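Local atomic coordinates of SEC-C motif domain protein (Psychrobacter arcticus, PDB entry 2I9W), a protein that is of unknown function but binds two zinc ions, one near each end of a chain built round an NTF2-like (cystatin-like) middle domain. Residues P32-L37 / F64-P69; E54-T59 / S136-I141; Y61-F64 / E70-V73. All coordinates share one frame; numbering follows the deposited sequence. Where two conformers were deposited one is given.

Contact 1. Residues P32-L37 / F64-P69; sequences PYHDGL and FVLVKP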
loop_
_atom_site.group_PDB
_atom_site.type_symbol
_atom_site.label_atom_id
_atom_site.label_comp_id
_atom_site.label_asym_id
_atom_site.label_seq_id
_atom_site.Cartn_x
_atom_site.Cartn_y
_atom_site.Cartn_z
ATOM N N PRO A 32 2.140 -8.997 -11.425
ATOM C CA PRO A 32 3.513 -9.445 -11.143
ATOM C C PRO A 32 4.017 -9.223 -9.692
ATOM O O PRO A 32 4.808 -10.014 -9.165
ATOM C CB PRO A 32 4.352 -8.632 -12.154
ATOM C CG PRO A 32 3.385 -8.322 -13.251
ATOM C CD PRO A 32 2.079 -8.073 -12.571
ATOM N N TYR A 33 3.540 -8.149 -9.074
ATOM C CA TYR A 33 3.947 -7.751 -7.754
ATOM C C TYR A 33 3.243 -8.651 -6.770
ATOM O O TYR A 33 3.845 -9.103 -5.814
ATOM C CB TYR A 33 3.658 -6.253 -7.539
ATOM C CG TYR A 33 4.472 -5.456 -8.500
ATOM C CD1 TYR A 33 5.806 -5.185 -8.232
ATOM C CD2 TYR A 33 3.967 -5.076 -9.718
ATOM C CE1 TYR A 33 6.588 -4.530 -9.132
ATOM C CE2 TYR A 33 4.754 -4.441 -10.659
ATOM C CZ TYR A 33 6.072 -4.177 -10.351
ATOM O OH TYR A 33 6.883 -3.512 -11.238
ATOM N N HIS A 34 1.953 -8.884 -6.964
ATOM C CA HIS A 34 1.237 -9.754 -6.034
ATOM C C HIS A 34 1.886 -11.170 -6.121
ATOM O O HIS A 34 2.252 -11.782 -5.129
ATOM C CB HIS A 34 -0.223 -9.858 -6.409
ATOM C CG HIS A 34 -0.991 -8.588 -6.222
ATOM N ND1 HIS A 34 -2.186 -8.330 -6.860
ATOM C CD2 HIS A 34 -0.685 -7.468 -5.539
ATOM C CE1 HIS A 34 -2.616 -7.134 -6.497
ATOM N NE2 HIS A 34 -1.717 -6.591 -5.692
ATOM N N ASP A 35 2.014 -11.672 -7.335
ATOM C CA ASP A 35 2.571 -13.031 -7.524
ATOM C C ASP A 35 4.004 -13.142 -7.003
ATOM O O ASP A 35 4.420 -14.184 -6.491
ATOM C CB ASP A 35 2.474 -13.407 -9.011
ATOM C CG ASP A 35 1.047 -13.722 -9.451
ATOM O OD1 ASP A 35 0.119 -13.762 -8.608
ATOM O OD2 ASP A 35 0.846 -13.913 -10.667
ATOM N N GLY A 36 4.755 -12.061 -7.143
ATOM C CA GLY A 36 6.156 -12.016 -6.757
ATOM C C GLY A 36 6.382 -12.193 -5.272
ATOM O O GLY A 36 7.227 -12.985 -4.859
ATOM N N LEU A 37 5.615 -11.450 -4.480
ATOM C CA LEU A 37 5.700 -11.510 -3.023
ATOM C C LEU A 37 5.161 -12.851 -2.537
ATOM O O LEU A 37 5.667 -13.403 -1.550
ATOM C CB LEU A 37 4.931 -10.354 -2.378
ATOM C CG LEU A 37 5.544 -9.687 -1.146
ATOM C CD1 LEU A 37 7.008 -9.358 -1.376
ATOM C CD2 LEU A 37 4.775 -8.417 -0.798
ATOM N N PHE A 64 -6.611 -5.099 -2.104
ATOM C CA PHE A 64 -7.921 -4.942 -1.417
ATOM C C PHE A 64 -9.034 -5.436 -2.337
ATOM O O PHE A 64 -9.848 -6.301 -1.984
ATOM C CB PHE A 64 -8.163 -3.479 -1.026
ATOM C CG PHE A 64 -7.276 -2.998 0.107
ATOM C CD1 PHE A 64 -7.109 -3.804 1.225
ATOM C CD2 PHE A 64 -6.676 -1.766 0.086
ATOM C CE1 PHE A 64 -6.325 -3.398 2.290
ATOM C CE2 PHE A 64 -5.871 -1.364 1.165
ATOM C CZ PHE A 64 -5.705 -2.206 2.237
ATOM N N VAL A 65 -9.032 -4.920 -3.567
ATOM C CA VAL A 65 -10.103 -5.230 -4.513
ATOM C C VAL A 65 -10.175 -6.732 -4.803
ATOM O O VAL A 65 -11.286 -7.316 -4.798
ATOM C CB VAL A 65 -9.913 -4.442 -5.833
ATOM C CG1 VAL A 65 -11.013 -4.887 -6.878
ATOM C CG2 VAL A 65 -9.948 -2.974 -5.571
ATOM N N LEU A 66 -9.009 -7.353 -5.024
ATOM C CA LEU A 66 -8.918 -8.760 -5.413
ATOM C C LEU A 66 -8.849 -9.728 -4.228
ATOM O O LEU A 66 -8.872 -10.941 -4.413
ATOM C CB LEU A 66 -7.738 -8.986 -6.362
ATOM C CG LEU A 66 -7.776 -8.172 -7.688
ATOM C CD1 LEU A 66 -6.458 -8.321 -8.481
ATOM C CD2 LEU A 66 -8.990 -8.510 -8.613
ATOM N N VAL A 67 -8.815 -9.177 -3.016
ATOM C CA VAL A 67 -8.868 -9.940 -1.723
ATOM C C VAL A 67 -7.624 -10.827 -1.563
ATOM O O VAL A 67 -7.688 -12.063 -1.543
ATOM C CB VAL A 67 -10.197 -10.719 -1.441
ATOM C CG1 VAL A 67 -10.206 -11.181 0.023
ATOM C CG2 VAL A 67 -11.430 -9.862 -1.732
ATOM N N LYS A 68 -6.492 -10.143 -1.481
ATOM C CA LYS A 68 -5.166 -10.738 -1.291
ATOM C C LYS A 68 -4.579 -10.188 0.015
ATOM O O LYS A 68 -3.675 -9.322 0.030
ATOM C CB LYS A 68 -4.292 -10.426 -2.486
ATOM C CG LYS A 68 -4.921 -11.021 -3.753
ATOM C CD LYS A 68 -4.008 -10.991 -4.906
ATOM C CE LYS A 68 -4.700 -11.580 -6.121
ATOM N NZ LYS A 68 -4.391 -13.013 -6.261
ATOM N N PRO A 69 -5.143 -10.646 1.155
ATOM C CA PRO A 69 -4.763 -10.019 2.405
ATOM C C PRO A 69 -3.318 -10.332 2.819
ATOM O O PRO A 69 -2.726 -9.551 3.550
ATOM C CB PRO A 69 -5.780 -10.573 3.391
ATOM C CG PRO A 69 -6.177 -11.923 2.797
ATOM C CD PRO A 69 -6.129 -11.732 1.333
HETATM O O HOH W 1 -1.090 -13.615 -5.914
#

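Contact 2. Residues E54-T59 / S136-I141; sequences EHLMRT and STFVKI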
loop_
_atom_site.group_PDB
_atom_site.type_symbol
_atom_site.label_atom_id
_atom_site.label_comp_id
_atom_site.label_asym_id
_atom_site.label_seq_id
_atom_site.Cartn_x
_atom_site.Cartn_y
_atom_site.Cartn_z
ATOM N N GLU A 54 4.259 5.210 -4.560
ATOM C CA GLU A 54 3.034 5.325 -5.349
ATOM C C GLU A 54 2.681 3.959 -5.966
ATOM O O GLU A 54 1.537 3.500 -5.880
ATOM C CB GLU A 54 3.098 6.416 -6.431
ATOM C CG GLU A 54 1.804 6.338 -7.275
ATOM C CD GLU A 54 1.792 7.227 -8.458
ATOM O OE1 GLU A 54 2.576 8.198 -8.476
ATOM O OE2 GLU A 54 0.964 6.946 -9.358
ATOM N N HIS A 55 3.681 3.293 -6.524
ATOM C CA HIS A 55 3.475 1.989 -7.092
ATOM C C HIS A 55 3.091 0.993 -6.009
ATOM O O HIS A 55 2.163 0.207 -6.193
ATOM C CB HIS A 55 4.727 1.591 -7.835
ATOM C CG HIS A 55 4.554 0.394 -8.691
ATOM N ND1 HIS A 55 5.609 -0.209 -9.337
ATOM C CD2 HIS A 55 3.450 -0.325 -9.006
ATOM C CE1 HIS A 55 5.156 -1.232 -10.037
ATOM N NE2 HIS A 55 3.854 -1.332 -9.842
ATOM N N LEU A 56 3.748 1.044 -4.836
ATOM C CA LEU A 56 3.303 0.165 -3.756
ATOM C C LEU A 56 1.828 0.370 -3.355
ATOM O O LEU A 56 1.065 -0.595 -3.227
ATOM C CB LEU A 56 4.213 0.264 -2.519
ATOM C CG LEU A 56 3.947 -0.786 -1.409
ATOM C CD1 LEU A 56 4.337 -2.222 -1.904
ATOM C CD2 LEU A 56 4.627 -0.427 -0.091
HETATM N N MSE A 57 1.431 1.632 -3.221
HETATM C CA MSE A 57 0.089 1.987 -2.831
HETATM C C MSE A 57 -0.924 1.410 -3.832
HETATM O O MSE A 57 -1.970 0.875 -3.444
HETATM C CB MSE A 57 0.025 3.511 -2.723
HETATM C CG MSE A 57 -1.264 4.090 -2.214
HETATM SE SE MSE A 57 -2.649 4.136 -3.565
HETATM C CE MSE A 57 -1.626 4.686 -5.111
ATOM N N ARG A 58 -0.620 1.531 -5.135
ATOM C CA ARG A 58 -1.495 0.963 -6.179
ATOM C C ARG A 58 -1.640 -0.530 -6.024
ATOM O O ARG A 58 -2.751 -1.074 -6.079
ATOM C CB ARG A 58 -0.960 1.269 -7.576
ATOM C CG ARG A 58 -1.207 2.673 -7.985
ATOM C CD ARG A 58 -0.421 3.011 -9.239
ATOM N NE ARG A 58 -0.697 4.360 -9.726
ATOM C CZ ARG A 58 -1.783 4.720 -10.414
ATOM N NH1 ARG A 58 -2.750 3.850 -10.718
ATOM N NH2 ARG A 58 -1.899 5.980 -10.813
ATOM N N THR A 59 -0.512 -1.209 -5.846
ATOM C CA THR A 59 -0.561 -2.687 -5.634
ATOM C C THR A 59 -1.354 -3.051 -4.379
ATOM O O THR A 59 -2.032 -4.069 -4.367
ATOM C CB THR A 59 0.863 -3.358 -5.599
ATOM O OG1 THR A 59 1.606 -2.875 -4.446
ATOM C CG2 THR A 59 1.615 -3.107 -6.932
ATOM N N SER A 136 -1.156 8.565 2.920
ATOM C CA SER A 136 -0.423 7.422 3.459
ATOM C C SER A 136 1.091 7.654 3.397
ATOM O O SER A 136 1.637 8.261 2.411
ATOM C CB SER A 136 -0.798 6.185 2.677
ATOM O OG SER A 136 -2.111 5.785 3.058
ATOM N N THR A 137 1.775 7.133 4.426
ATOM C CA THR A 137 3.186 7.247 4.556
ATOM C C THR A 137 3.851 5.890 4.471
ATOM O O THR A 137 3.325 4.869 4.983
ATOM C CB THR A 137 3.624 7.931 5.872
ATOM O OG1 THR A 137 2.931 9.185 5.993
ATOM C CG2 THR A 137 5.148 8.168 5.841
ATOM N N PHE A 138 4.984 5.915 3.800
ATOM C CA PHE A 138 5.764 4.723 3.501
ATOM C C PHE A 138 7.215 4.941 3.907
ATOM O O PHE A 138 7.731 6.060 3.879
ATOM C CB PHE A 138 5.676 4.393 2.018
ATOM C CG PHE A 138 4.259 4.217 1.516
ATOM C CD1 PHE A 138 3.486 5.325 1.207
ATOM C CD2 PHE A 138 3.713 2.958 1.417
ATOM C CE1 PHE A 138 2.208 5.191 0.769
ATOM C CE2 PHE A 138 2.419 2.825 0.952
ATOM C CZ PHE A 138 1.681 3.970 0.668
ATOM N N VAL A 139 7.884 3.838 4.260
ATOM C CA VAL A 139 9.300 3.874 4.636
ATOM C C VAL A 139 10.046 2.871 3.773
ATOM O O VAL A 139 9.538 1.782 3.496
ATOM C CB VAL A 139 9.546 3.620 6.152
ATOM C CG1 VAL A 139 9.159 2.204 6.571
ATOM C CG2 VAL A 139 11.007 3.946 6.521
ATOM N N LYS A 140 11.243 3.273 3.355
ATOM C CA LYS A 140 12.180 2.442 2.624
ATOM C C LYS A 140 13.132 1.775 3.620
ATOM O O LYS A 140 13.832 2.466 4.397
ATOM C CB LYS A 140 12.948 3.284 1.586
ATOM C CG LYS A 140 13.270 2.540 0.292
ATOM C CD LYS A 140 14.019 3.397 -0.751
ATOM C CE LYS A 140 13.778 2.859 -2.187
ATOM N N ILE A 141 13.178 0.446 3.541
ATOM C CA ILE A 141 14.023 -0.409 4.365
ATOM C C ILE A 141 14.905 -1.319 3.511
ATOM O O ILE A 141 14.418 -1.990 2.605
ATOM C CB ILE A 141 13.200 -1.307 5.288
ATOM C CG1 ILE A 141 12.296 -0.477 6.223
ATOM C CG2 ILE A 141 14.148 -2.220 6.082
ATOM C CD1 ILE A 141 11.241 -1.394 6.937
#

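Contact 3. Residues Y61-F64 / E70-V73; sequences YSAF and EYIV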
loop_
_atom_site.group_PDB
_atom_site.type_symbol
_atom_site.label_atom_id
_atom_site.label_comp_id
_atom_site.label_asym_id
_atom_site.label_seq_id
_atom_site.Cartn_x
_atom_site.Cartn_y
_atom_site.Cartn_z
ATOM N N TYR A 61 -3.977 -1.271 -3.039
ATOM C CA TYR A 61 -5.360 -1.060 -3.461
ATOM C C TYR A 61 -5.892 -2.265 -4.267
ATOM O O TYR A 61 -6.942 -2.808 -3.981
ATOM C CB TYR A 61 -5.476 0.227 -4.295
ATOM C CG TYR A 61 -6.856 0.336 -4.862
ATOM C CD1 TYR A 61 -7.887 0.773 -4.089
ATOM C CD2 TYR A 61 -7.125 -0.075 -6.162
ATOM C CE1 TYR A 61 -9.209 0.812 -4.573
ATOM C CE2 TYR A 61 -8.414 -0.060 -6.664
ATOM C CZ TYR A 61 -9.472 0.385 -5.854
ATOM O OH TYR A 61 -10.764 0.437 -6.339
ATOM N N SER A 62 -5.117 -2.694 -5.250
ATOM C CA SER A 62 -5.510 -3.854 -6.087
ATOM C C SER A 62 -5.607 -5.132 -5.246
ATOM O O SER A 62 -6.471 -5.976 -5.505
ATOM C CB SER A 62 -4.492 -4.029 -7.213
ATOM O OG SER A 62 -4.548 -2.885 -8.033
ATOM N N ALA A 63 -4.782 -5.239 -4.202
ATOM C CA ALA A 63 -4.863 -6.391 -3.281
ATOM C C ALA A 63 -6.144 -6.303 -2.432
ATOM O O ALA A 63 -6.698 -7.312 -2.093
ATOM C CB ALA A 63 -3.589 -6.469 -2.400
ATOM N N PHE A 64 -6.611 -5.099 -2.104
ATOM C CA PHE A 64 -7.921 -4.942 -1.417
ATOM C C PHE A 64 -9.034 -5.436 -2.337
ATOM O O PHE A 64 -9.848 -6.301 -1.984
ATOM C CB PHE A 64 -8.163 -3.479 -1.026
ATOM C CG PHE A 64 -7.276 -2.998 0.107
ATOM C CD1 PHE A 64 -7.109 -3.804 1.225
ATOM C CD2 PHE A 64 -6.676 -1.766 0.086
ATOM C CE1 PHE A 64 -6.325 -3.398 2.290
ATOM C CE2 PHE A 64 -5.871 -1.364 1.165
ATOM C CZ PHE A 64 -5.705 -2.206 2.237
ATOM N N GLU A 70 -2.763 -11.457 2.351
ATOM C CA GLU A 70 -1.352 -11.756 2.576
ATOM C C GLU A 70 -0.462 -10.633 2.045
ATOM O O GLU A 70 0.516 -10.186 2.732
ATOM C CB GLU A 70 -0.949 -13.087 1.957
ATOM C CG GLU A 70 -0.979 -13.193 0.379
ATOM C CD GLU A 70 -2.384 -13.089 -0.304
ATOM O OE1 GLU A 70 -3.452 -13.491 0.266
ATOM O OE2 GLU A 70 -2.375 -12.611 -1.451
ATOM N N TYR A 71 -0.789 -10.148 0.846
ATOM C CA TYR A 71 -0.035 -9.035 0.252
ATOM C C TYR A 71 -0.116 -7.767 1.132
ATOM O O TYR A 71 0.872 -7.077 1.335
ATOM C CB TYR A 71 -0.513 -8.738 -1.183
ATOM C CG TYR A 71 0.366 -7.769 -1.904
ATOM C CD1 TYR A 71 1.532 -8.198 -2.512
ATOM C CD2 TYR A 71 0.054 -6.409 -1.963
ATOM C CE1 TYR A 71 2.364 -7.308 -3.130
ATOM C CE2 TYR A 71 0.883 -5.495 -2.603
ATOM C CZ TYR A 71 2.043 -5.962 -3.205
ATOM O OH TYR A 71 2.927 -5.120 -3.840
ATOM N N ILE A 72 -1.273 -7.490 1.684
ATOM C CA ILE A 72 -1.487 -6.316 2.526
ATOM C C ILE A 72 -0.616 -6.425 3.808
ATOM O O ILE A 72 0.064 -5.482 4.201
ATOM C CB ILE A 72 -3.015 -6.142 2.886
ATOM C CG1 ILE A 72 -3.835 -5.922 1.622
ATOM C CG2 ILE A 72 -3.244 -4.993 3.862
ATOM C CD1 ILE A 72 -3.410 -4.660 0.814
ATOM N N VAL A 73 -0.627 -7.595 4.428
ATOM C CA VAL A 73 0.250 -7.803 5.594
ATOM C C VAL A 73 1.742 -7.649 5.243
ATOM O O VAL A 73 2.473 -6.899 5.914
ATOM C CB VAL A 73 0.034 -9.166 6.254
ATOM C CG1 VAL A 73 1.038 -9.349 7.424
ATOM C CG2 VAL A 73 -1.416 -9.304 6.726
#

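Contact 1. Residues P32-L37 / F64-P69
H34 and K68 carry most of this small contact, and L66 adds to it. H34 points from helix 31-39 toward the end of helix 53-66. The aliphatic part of K68 runs past its ring at about a right angle. The closest pair is H34 ND1 with K68 CD at 3.8 Å, and the lysine carbon approaches obliquely. L66 comes from another side, at the edge of the ring and near its plane. Its CD1 is 4.5 Å from H34 CE1, a loose touch. Both ring nitrogens have partners outside the two segments: Y26 OH bonds to ND1 and the carbonyl O of T59 to NE2. These two bonds fix the rotation of the buried ring. The K68 methylenes therefore meet a ring that is already held, and no hydrogen bond links the two segments directly.

The helix end is a Schellman motif. V67 takes a positive phi of 65°, V67 N bonds to F64 O at 3.2 Å, and K68 N reaches back to A63 O at 2.9 Å. K68 then sits at the N-cap of helix 69-74. The contact thus joins the helix that follows the N-terminal zinc cysteines to the turn between two helices of the NTF2-like domain. C30, a zinc ligand, lies close to H34.

The K68 chain is extended until chi4, where a bend of -94° swings NZ aside. NZ is 5.1 Å from D35 OD1, too far for a salt bridge. A water lies between them. It donates to D35 OD1 at 3.0 Å and accepts a weak bond from K68 NZ at 3.4 Å. The opposite charges probably favour this arrangement, although the lysine end of the bridge is slack.

Contact 2. Residues E54-T59 / S136-I141
The carbonyl O of L56, a residue that packs on F138, accepts a short hydrogen bond of 2.6 Å from T59 OG1. The hydroxyl stands 19° from the carbonyl plane. The same OG1 is also bonded to Y71 OH, so two groups hold it. This is the helix-on-sheet core of the NTF2-like, or cystatin-like, fold: helix 53-66 lies on the antiparallel sheet and meets strand 128-142 here.

F138 reaches from the strand toward the helix and is touched by two neighbouring helix residues. L56 CD2 approaches the ring obliquely, nearest to F138 CD2 at 3.8 Å and then to CE2. M57, a selenomethionine, meets the outer end of the ring with the base of its side chain. In the given conformer, one of two, CG is anti to the backbone N (chi1 -175°), and the bent chain carries the selenium away from F138; this conformer packs on L101 and V103 of strand 97-107. F138 also packs against V117 and W151. The contact has no polar bond across it, and all three residues are buried. Its second close approach is M57 CB to F138 CZ, at 3.8 Å.

Contact 3. Residues Y61-F64 / E70-V73
The helices come closest at A63 and Y71, whose CA atoms are 6.5 Å apart across the short turn that joins helix 53-66 to helix 69-74. A63 offers a single methyl group, and two side chains of the second helix touch it. Y71 meets it with its CB and ring: Y71 CD2 is 3.7 Å from A63 CB, in an oblique approach. I72 CD1 also comes within 3.7 Å of A63 CB. Y71 and I72 reach the methyl from directions about at right angles.

F64 is the next residue of the first helix. Its CB does not point at the second helix, but its ring swings nearer and meets I72. I72 CD1 lies over one face, 3.7 Å from the centroid and 21° off the ring normal, which makes a CH-pi contact. The methyl is displaced toward the rim, and its closest atom is F64 CE1 at 3.5 Å. I72 CG1 follows at 3.6 Å from the same CE1. With CG1 anti to the carbonyl carbon (chi1 -62°), CD1 is put over the ring near the rim, while CG1 and CG2 stand beyond its CE1 edge.

Two consecutive helices, joined by a tight turn, thus pack against each other inside the NTF2-like domain. The packing is covered on further sides: W92 of helix 86-95 meets F64 edge-to-face, I89 touches I72, and the H34 ring is edge-to-face with Y71. No hydrogen bond or salt bridge links the two segments, so their fit depends on shape: the small A63 methyl permits the close approach, and the F64 face receives the I72 methyl.

Overall arrangement
All three contacts use helix 53-66: contact 2 takes residues 54-59, and contacts 1 and 3 the C-terminal end of the helix and what follows. Contacts 2 and 3 are buried and apolar across their segments; contact 2 sets the helix on the sheet, and contact 3 sets it against the next short helix. Contact 1 is only partly buried and joins the helix end to helix 31-39 of the zinc-binding N-terminal region. It alone has a water bridge between its segments, beside a lysine and an aspartate. F64 belongs to the ranges of both contacts 1 and 3 but touches across only in contact 3. Polar bonds tie the sites together: H34 to T59, and T59 to Y71.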